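Long-range contacts in group B streptococcal R4 surface protein (PDB 6S5X), which is a cell-wall-anchored surface protein that probably displays Rib domains and is implicated in infection, the chain here being its most N-terminal, immunoglobulin-like Rib domain: residues D8-A13 and P35-G40; K39-A44 and V63-G68; V49-P54 and V77-P82. All coordinates share one frame; numbering follows the deposited sequence. Where two conformers were deposited one is given.

Contact 1. Residues D8-A13 and P35-G40; sequences DKNDPA and PDLPKG. With NA (sodium ion), chain C.
Asn-10 meets Pro-38 tip to tip, and its side chain carries most of the contact between an irregular segment and the loop that follows a 3-10 turn. From CB, which lies 4.2 Å from Leu-37 CD2, the CG carbon is set anti to the carbonyl carbon (chi1 -74°), which turns the amide toward the Pro-38 ring. The amide then spreads along the CG-CD bond of Pro-38: ND2 sits 3.6 Å from Pro-38 CG, and OD1 is 3.5 Å from Pro-38 CD. OD1 also nears the carbonyl of Asp-36, but both oxygens are acceptors and no hydrogen bond joins the two segments. The N-H side of the amide is used instead by Asp-6, whose carbonyl accepts from ND2. A second, apolar touch comes from Pro-12 CB against Leu-37 CD1 at 4.2 Å; both residues are buried and pack also on Val-63 of strand 55-64.

The backbone of Asn-10 serves a different partner: its carbonyl O binds the sodium ion at 2.3 Å. Water 1, another ligand, donates to Asp-11 OD1. Together with Ala-7 O and Asp-71 OD2, Asn-10 O and two waters make up most of a six-coordinate sodium site.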
loop_
_atom_site.group_PDB
_atom_site.type_symbol
_atom_site.label_atom_id
_atom_site.label_comp_id
_atom_site.label_asym_id
_atom_site.label_seq_id
_atom_site.Cartn_x
_atom_site.Cartn_y
_atom_site.Cartn_z
ATOM N N ASP A 8 6.130 -9.723 11.836
ATOM C CA ASP A 8 5.505 -10.181 13.071
ATOM C C ASP A 8 5.306 -9.033 14.045
ATOM O O ASP A 8 4.453 -9.107 14.937
ATOM C CB ASP A 8 6.389 -11.245 13.781
ATOM C CG ASP A 8 6.376 -12.631 13.115
ATOM O OD1 ASP A 8 5.404 -12.907 12.370
ATOM O OD2 ASP A 8 7.328 -13.451 13.389
ATOM N N LYS A 9 6.168 -8.033 13.974
ATOM C CA LYS A 9 6.229 -6.939 14.926
ATOM C C LYS A 9 5.651 -5.631 14.406
ATOM O O LYS A 9 5.866 -4.597 15.041
ATOM C CB LYS A 9 7.690 -6.715 15.334
ATOM C CG LYS A 9 8.290 -7.840 16.165
ATOM C CD LYS A 9 9.795 -7.915 15.922
ATOM C CE LYS A 9 10.413 -9.143 16.563
ATOM N NZ LYS A 9 11.896 -9.139 16.397
ATOM N N ASN A 10 5.031 -5.619 13.227
ATOM C CA ASN A 10 4.541 -4.388 12.623
ATOM C C ASN A 10 3.171 -4.651 12.040
ATOM O O ASN A 10 2.825 -5.788 11.725
ATOM C CB ASN A 10 5.490 -3.873 11.530
ATOM C CG ASN A 10 6.739 -3.260 12.104
ATOM O OD1 ASN A 10 6.734 -2.084 12.492
ATOM N ND2 ASN A 10 7.791 -4.069 12.258
ATOM N N ASP A 11 2.386 -3.580 11.895
ATOM C CA ASP A 11 1.014 -3.695 11.408
ATOM C C ASP A 11 0.693 -2.509 10.499
ATOM O O ASP A 11 0.161 -1.489 10.939
ATOM C CB ASP A 11 0.035 -3.806 12.580
ATOM C CG ASP A 11 -1.348 -4.327 12.151
ATOM O OD1 ASP A 11 -1.471 -5.001 11.101
ATOM O OD2 ASP A 11 -2.320 -4.053 12.869
ATOM N N PRO A 12 1.029 -2.598 9.229
ATOM C CA PRO A 12 0.698 -1.485 8.328
ATOM C C PRO A 12 -0.806 -1.350 8.177
ATOM O O PRO A 12 -1.532 -2.345 8.114
ATOM C CB PRO A 12 1.354 -1.873 7.004
ATOM C CG PRO A 12 1.739 -3.285 7.122
ATOM C CD PRO A 12 1.747 -3.696 8.548
ATOM N N ALA A 13 -1.273 -0.107 8.130
ATOM C CA ALA A 13 -2.693 0.190 8.025
ATOM C C ALA A 13 -2.997 0.764 6.655
ATOM O O ALA A 13 -2.348 1.713 6.223
ATOM C CB ALA A 13 -3.156 1.171 9.095
ATOM N N PRO A 35 5.657 6.003 8.636
ATOM C CA PRO A 35 6.739 6.382 9.573
ATOM C C PRO A 35 6.929 5.408 10.718
ATOM O O PRO A 35 8.024 5.339 11.287
ATOM C CB PRO A 35 6.277 7.748 10.097
ATOM C CG PRO A 35 5.410 8.304 9.001
ATOM C CD PRO A 35 4.669 7.087 8.496
ATOM N N ASP A 36 5.898 4.654 11.082
ATOM C CA ASP A 36 5.993 3.698 12.174
ATOM C C ASP A 36 6.549 2.362 11.732
ATOM O O ASP A 36 6.800 1.510 12.589
ATOM C CB ASP A 36 4.626 3.433 12.811
ATOM C CG ASP A 36 4.040 4.654 13.500
ATOM O OD1 ASP A 36 4.801 5.470 14.066
ATOM O OD2 ASP A 36 2.796 4.768 13.496
ATOM N N LEU A 37 6.768 2.168 10.436
ATOM C CA LEU A 37 7.359 0.929 9.971
ATOM C C LEU A 37 8.884 1.052 9.989
ATOM O O LEU A 37 9.425 2.159 10.028
ATOM C CB LEU A 37 6.860 0.614 8.567
ATOM C CG LEU A 37 5.355 0.600 8.387
ATOM C CD1 LEU A 37 5.016 0.278 6.933
ATOM C CD2 LEU A 37 4.701 -0.385 9.352
ATOM N N PRO A 38 9.620 -0.055 10.007
ATOM C CA PRO A 38 11.084 0.049 10.037
ATOM C C PRO A 38 11.659 0.896 8.914
ATOM O O PRO A 38 11.173 0.878 7.782
ATOM C CB PRO A 38 11.537 -1.407 9.910
ATOM C CG PRO A 38 10.384 -2.182 10.550
ATOM C CD PRO A 38 9.176 -1.458 10.048
ATOM N N LYS A 39 12.697 1.663 9.248
ATOM C CA LYS A 39 13.495 2.318 8.224
ATOM C C LYS A 39 13.862 1.289 7.165
ATOM O O LYS A 39 14.204 0.145 7.482
ATOM C CB LYS A 39 14.756 2.932 8.840
ATOM C CG LYS A 39 15.322 4.136 8.106
ATOM C CD LYS A 39 16.396 4.797 8.962
ATOM C CE LYS A 39 17.585 5.291 8.145
ATOM N NZ LYS A 39 17.359 6.632 7.550
ATOM N N GLY A 40 13.760 1.687 5.906
ATOM C CA GLY A 40 14.088 0.806 4.800
ATOM C C GLY A 40 12.961 -0.069 4.287
ATOM O O GLY A 40 13.135 -0.746 3.258
HETATM NA NA NA C . 2.403 -7.620 10.368
HETATM O O HOH W 1 0.113 -7.225 10.395
HETATM O O HOH W 2 2.075 -9.914 10.670
#

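Contact 2. Residues K39-A44 and V63-G68; sequences KGTTVA and VTYPDG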
loop_
_atom_site.group_PDB
_atom_site.type_symbol
_atom_site.label_atom_id
_atom_site.label_comp_id
_atom_site.label_asym_id
_atom_site.label_seq_id
_atom_site.Cartn_x
_atom_site.Cartn_y
_atom_site.Cartn_z
ATOM N N LYS A 39 12.697 1.663 9.248
ATOM C CA LYS A 39 13.495 2.318 8.224
ATOM C C LYS A 39 13.862 1.289 7.165
ATOM O O LYS A 39 14.204 0.145 7.482
ATOM C CB LYS A 39 14.756 2.932 8.840
ATOM C CG LYS A 39 15.322 4.136 8.106
ATOM C CD LYS A 39 16.396 4.797 8.962
ATOM C CE LYS A 39 17.585 5.291 8.145
ATOM N NZ LYS A 39 17.359 6.632 7.550
ATOM N N GLY A 40 13.760 1.687 5.906
ATOM C CA GLY A 40 14.088 0.806 4.800
ATOM C C GLY A 40 12.961 -0.069 4.287
ATOM O O GLY A 40 13.135 -0.746 3.258
ATOM N N THR A 41 11.821 -0.077 4.957
ATOM C CA THR A 41 10.646 -0.775 4.446
ATOM C C THR A 41 10.218 -0.156 3.119
ATOM O O THR A 41 10.216 1.071 2.970
ATOM C CB THR A 41 9.492 -0.670 5.459
ATOM O OG1 THR A 41 9.869 -1.246 6.719
ATOM C CG2 THR A 41 8.285 -1.377 4.931
ATOM N N THR A 42 9.846 -1.006 2.154
ATOM C CA THR A 42 9.331 -0.579 0.858
ATOM C C THR A 42 7.854 -0.925 0.747
ATOM O O THR A 42 7.367 -1.867 1.378
ATOM C CB THR A 42 10.086 -1.239 -0.299
ATOM O OG1 THR A 42 9.814 -2.643 -0.310
ATOM C CG2 THR A 42 11.569 -0.992 -0.164
ATOM N N VAL A 43 7.145 -0.142 -0.063
ATOM C CA VAL A 43 5.744 -0.385 -0.351
ATOM C C VAL A 43 5.549 -0.316 -1.864
ATOM O O VAL A 43 6.200 0.479 -2.557
ATOM C CB VAL A 43 4.816 0.607 0.377
ATOM C CG1 VAL A 43 4.929 0.460 1.875
ATOM C CG2 VAL A 43 5.145 1.990 -0.019
ATOM N N ALA A 44 4.717 -1.209 -2.382
ATOM C CA ALA A 44 4.422 -1.234 -3.800
ATOM C C ALA A 44 3.025 -1.768 -4.004
ATOM O O ALA A 44 2.552 -2.611 -3.236
ATOM C CB ALA A 44 5.436 -2.103 -4.554
ATOM N N VAL A 63 4.013 -4.650 1.473
ATOM C CA VAL A 63 4.933 -3.986 2.388
ATOM C C VAL A 63 6.068 -4.964 2.639
ATOM O O VAL A 63 5.841 -6.052 3.179
ATOM C CB VAL A 63 4.236 -3.609 3.700
ATOM C CG1 VAL A 63 5.199 -2.896 4.657
ATOM C CG2 VAL A 63 3.013 -2.781 3.444
ATOM N N THR A 64 7.277 -4.617 2.207
ATOM C CA THR A 64 8.424 -5.517 2.303
ATOM C C THR A 64 9.415 -4.951 3.305
ATOM O O THR A 64 9.965 -3.869 3.104
ATOM C CB THR A 64 9.095 -5.733 0.948
ATOM O OG1 THR A 64 8.135 -6.240 0.009
ATOM C CG2 THR A 64 10.224 -6.766 1.106
ATOM N N TYR A 65 9.645 -5.680 4.366
ATOM C CA TYR A 65 10.539 -5.241 5.424
ATOM C C TYR A 65 11.991 -5.595 5.088
ATOM O O TYR A 65 12.264 -6.462 4.248
ATOM C CB TYR A 65 10.126 -5.892 6.754
ATOM C CG TYR A 65 8.717 -5.525 7.160
ATOM C CD1 TYR A 65 8.430 -4.265 7.674
ATOM C CD2 TYR A 65 7.660 -6.411 6.986
ATOM C CE1 TYR A 65 7.128 -3.915 8.013
ATOM C CE2 TYR A 65 6.388 -6.079 7.323
ATOM C CZ TYR A 65 6.109 -4.823 7.839
ATOM O OH TYR A 65 4.804 -4.503 8.160
ATOM N N PRO A 66 12.951 -4.950 5.762
ATOM C CA PRO A 66 14.372 -5.180 5.435
ATOM C C PRO A 66 14.836 -6.605 5.637
ATOM O O PRO A 66 15.823 -7.010 5.007
ATOM C CB PRO A 66 15.117 -4.224 6.391
ATOM C CG PRO A 66 14.146 -3.122 6.637
ATOM C CD PRO A 66 12.778 -3.813 6.682
ATOM N N ASP A 67 14.183 -7.375 6.491
ATOM C CA ASP A 67 14.561 -8.773 6.678
ATOM C C ASP A 67 13.905 -9.710 5.677
ATOM O O ASP A 67 14.136 -10.927 5.736
ATOM C CB ASP A 67 14.261 -9.232 8.114
ATOM C CG ASP A 67 12.791 -9.293 8.457
ATOM O OD1 ASP A 67 11.936 -9.041 7.587
ATOM O OD2 ASP A 67 12.484 -9.597 9.642
ATOM N N GLY A 68 13.124 -9.173 4.748
ATOM C CA GLY A 68 12.494 -9.975 3.721
ATOM C C GLY A 68 11.072 -10.401 4.016
ATOM O O GLY A 68 10.361 -10.804 3.080
HETATM O O HOH W 3 12.857 -3.461 2.780
HETATM O O HOH W 4 7.220 -3.788 -1.104
#
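Thr-42 pairs with Thr-64 and Val-43 with Val-63 in antiparallel register, the first a hydrogen-bonded and the second a non-hydrogen-bonded pair. This is the open end of the beta hairpin formed by strands 42-45 and 55-64, the former an outermost strand of the four-stranded sheet of this immunoglobulin-like domain. Two nearly straight bonds close the ring at the threonine pair: Thr-42 N to Thr-64 O (3.0 Å, 167°) and Thr-64 N to Thr-42 O (2.9 Å, 166°).

Val-43 and Val-63 point to the same face, lying side by side. Val-63 CG1, anti to its backbone N (chi1 -179°), reaches diagonally across to Thr-41 CG2, on the residue just before strand 42-45, and at 3.5 Å this methyl pair is tighter than usual van der Waals contact. The other branch of Thr-41, OG1, lies obliquely beside the Tyr-65 ring, near CD1, and is hydrogen-bonded to the carbonyl of Pro-38. At the far end of that ring Tyr-65 OH bonds to Asp-71, a sodium ligand. Beyond the strand, Pro-66 CG packs against Lys-39 O at 3.4 Å, where the chain enters a type I turn closed by Gly-68 N and Tyr-65 O.

Two waters bridge the segments. One molecule donates to both Gly-40 O and Thr-64 O. On the face bearing the threonines, another bridges the two hydroxyls, 2.9 Å from Thr-42 OG1 and 2.8 Å from Thr-64 OG1.

Contact 3. Residues V49-P54 and V77-P82; sequences VDTATP and VKVVDP
The carbonyl oxygen of Thr-53, hydrogen-bonded to Lys-57 NZ, lies against Val-79, whose CG1 is 3.6 Å from it. Val-79 is the centre of this contact, a buried side chain at the end of strand 70-80 round which the loop 49-54 curls. Its CG1, anti to the backbone N (chi1 -176°), also comes within 3.9 Å of Thr-51 O. The second branch, CG2, meets Thr-51 CG2 at 4.0 Å, the two side chains crossing at about a right angle. Thr-51 turns its hydroxyl elsewhere, to the carbonyl of Glu-23, and so ties the loop to the chain that follows strand 17-20.

No hydrogen bond links the two segments themselves. Within the loop, Asp-50 OD1 accepts from Ala-52 N at 3.0 Å in an Asx turn, the N-H approaching 41° out of the carboxylate plane. Two residues earlier on the strand, Val-77 CB is met by Val-49 CG1 at 4.2 Å, and Val-49 also touches Ala-59. Pro-54 CA comes to 3.2 Å from Val-79 O, with Pro-54 CB near Asp-81 N, just before the chain enters strand 55-64, where Gly-55 is hydrogen-bonded to the Val-79 backbone. The whole is a loop between consecutive strands folded over the apolar face of a neighbouring strand, closing one end of the immunoglobulin-like Rib domain.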
loop_
_atom_site.group_PDB
_atom_site.type_symbol
_atom_site.label_atom_id
_atom_site.label_comp_id
_atom_site.label_asym_id
_atom_site.label_seq_id
_atom_site.Cartn_x
_atom_site.Cartn_y
_atom_site.Cartn_z
ATOM N N VAL A 49 -2.571 0.061 -10.874
ATOM C CA VAL A 49 -3.955 0.479 -10.676
ATOM C C VAL A 49 -4.495 1.072 -11.967
ATOM O O VAL A 49 -3.828 1.879 -12.609
ATOM C CB VAL A 49 -4.050 1.498 -9.542
ATOM C CG1 VAL A 49 -5.482 1.954 -9.394
ATOM C CG2 VAL A 49 -3.498 0.849 -8.275
ATOM N N ASP A 50 -5.694 0.646 -12.347
ATOM C CA ASP A 50 -6.405 1.169 -13.514
ATOM C C ASP A 50 -7.060 2.503 -13.160
ATOM O O ASP A 50 -7.938 2.557 -12.297
ATOM C CB ASP A 50 -7.453 0.153 -13.973
ATOM C CG ASP A 50 -8.486 0.763 -14.874
ATOM O OD1 ASP A 50 -8.090 1.632 -15.661
ATOM O OD2 ASP A 50 -9.671 0.367 -14.829
ATOM N N THR A 51 -6.623 3.586 -13.798
ATOM C CA THR A 51 -7.256 4.883 -13.576
ATOM C C THR A 51 -7.819 5.463 -14.868
ATOM O O THR A 51 -8.072 6.677 -14.944
ATOM C CB THR A 51 -6.291 5.891 -12.940
ATOM O OG1 THR A 51 -5.236 6.234 -13.855
ATOM C CG2 THR A 51 -5.699 5.343 -11.664
ATOM N N ALA A 52 -8.043 4.631 -15.885
ATOM C CA ALA A 52 -8.527 5.138 -17.166
ATOM C C ALA A 52 -9.996 5.501 -17.140
ATOM O O ALA A 52 -10.445 6.272 -17.998
ATOM C CB ALA A 52 -8.271 4.096 -18.259
ATOM N N THR A 53 -10.746 4.997 -16.157
ATOM C CA THR A 53 -12.152 5.330 -15.982
ATOM C C THR A 53 -12.463 5.484 -14.507
ATOM O O THR A 53 -11.783 4.893 -13.649
ATOM C CB THR A 53 -13.067 4.246 -16.558
ATOM O OG1 THR A 53 -12.862 3.036 -15.819
ATOM C CG2 THR A 53 -12.752 3.989 -18.051
ATOM N N PRO A 54 -13.495 6.244 -14.170
ATOM C CA PRO A 54 -13.840 6.440 -12.763
ATOM C C PRO A 54 -14.363 5.159 -12.129
ATOM O O PRO A 54 -14.874 4.260 -12.800
ATOM C CB PRO A 54 -14.923 7.524 -12.811
ATOM C CG PRO A 54 -15.562 7.370 -14.192
ATOM C CD PRO A 54 -14.437 6.930 -15.087
ATOM N N VAL A 77 -8.592 2.482 -4.304
ATOM C CA VAL A 77 -8.236 3.739 -4.943
ATOM C C VAL A 77 -9.475 4.248 -5.655
ATOM O O VAL A 77 -9.944 3.618 -6.612
ATOM C CB VAL A 77 -7.072 3.577 -5.917
ATOM C CG1 VAL A 77 -6.803 4.880 -6.613
ATOM C CG2 VAL A 77 -5.818 3.149 -5.161
ATOM N N LYS A 78 -10.011 5.380 -5.201
ATOM C CA LYS A 78 -11.201 5.954 -5.819
ATOM C C LYS A 78 -10.763 6.880 -6.947
ATOM O O LYS A 78 -9.962 7.794 -6.727
ATOM C CB LYS A 78 -12.049 6.705 -4.796
ATOM C CG LYS A 78 -13.357 7.281 -5.386
ATOM C CD LYS A 78 -14.168 8.076 -4.354
ATOM C CE LYS A 78 -15.444 8.631 -4.978
ATOM N NZ LYS A 78 -16.214 9.495 -4.038
ATOM N N VAL A 79 -11.228 6.601 -8.161
ATOM C CA VAL A 79 -10.902 7.401 -9.340
ATOM C C VAL A 79 -12.130 8.212 -9.701
ATOM O O VAL A 79 -13.228 7.659 -9.838
ATOM C CB VAL A 79 -10.455 6.534 -10.526
ATOM C CG1 VAL A 79 -10.038 7.428 -11.687
ATOM C CG2 VAL A 79 -9.320 5.612 -10.082
ATOM N N VAL A 80 -11.959 9.515 -9.827
ATOM C CA VAL A 80 -13.067 10.402 -10.157
ATOM C C VAL A 80 -12.765 11.125 -11.461
ATOM O O VAL A 80 -11.615 11.455 -11.764
ATOM C CB VAL A 80 -13.349 11.427 -9.029
ATOM C CG1 VAL A 80 -13.645 10.720 -7.714
ATOM C CG2 VAL A 80 -12.174 12.361 -8.860
ATOM N N ASP A 81 -13.829 11.420 -12.213
ATOM C CA ASP A 81 -13.737 12.285 -13.384
ATOM C C ASP A 81 -13.860 13.735 -12.928
ATOM O O ASP A 81 -14.912 14.112 -12.403
ATOM C CB ASP A 81 -14.853 11.922 -14.363
ATOM C CG ASP A 81 -14.948 12.866 -15.528
ATOM O OD1 ASP A 81 -14.230 13.886 -15.535
ATOM O OD2 ASP A 81 -15.746 12.573 -16.442
ATOM N N PRO A 82 -12.840 14.595 -13.141
ATOM C CA PRO A 82 -12.911 15.998 -12.686
ATOM C C PRO A 82 -13.636 16.996 -13.616
ATOM O O PRO A 82 -14.711 16.708 -14.155
ATOM C CB PRO A 82 -11.444 16.361 -12.547
ATOM C CG PRO A 82 -10.770 15.595 -13.706
ATOM C CD PRO A 82 -11.579 14.313 -13.867
#

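In the fold
Contacts 1 and 2 form one continuous region, their centres 8 Å apart, and share Lys-39 and Gly-40, where the 35-40 loop runs on into strand 42-45. Tyr-65 joins them: its OH lies 3.2 Å from Pro-12 CD and 3.5 Å from Asn-10 CB, while Leu-37 CD1 rests 3.9 Å from Val-63 CG1. The Tyr-65 side chain comes to about 5 Å from the sodium ion, so the hairpin of contact 2 backs the site to which contact 1 gives Asn-10. Contact 3 is at the opposite end of the domain, its centre about 28 Å from that of contact 1 and 27 Å from that of contact 2; it is linked to contact 2 through the neighbouring strands 55-64 and 70-80.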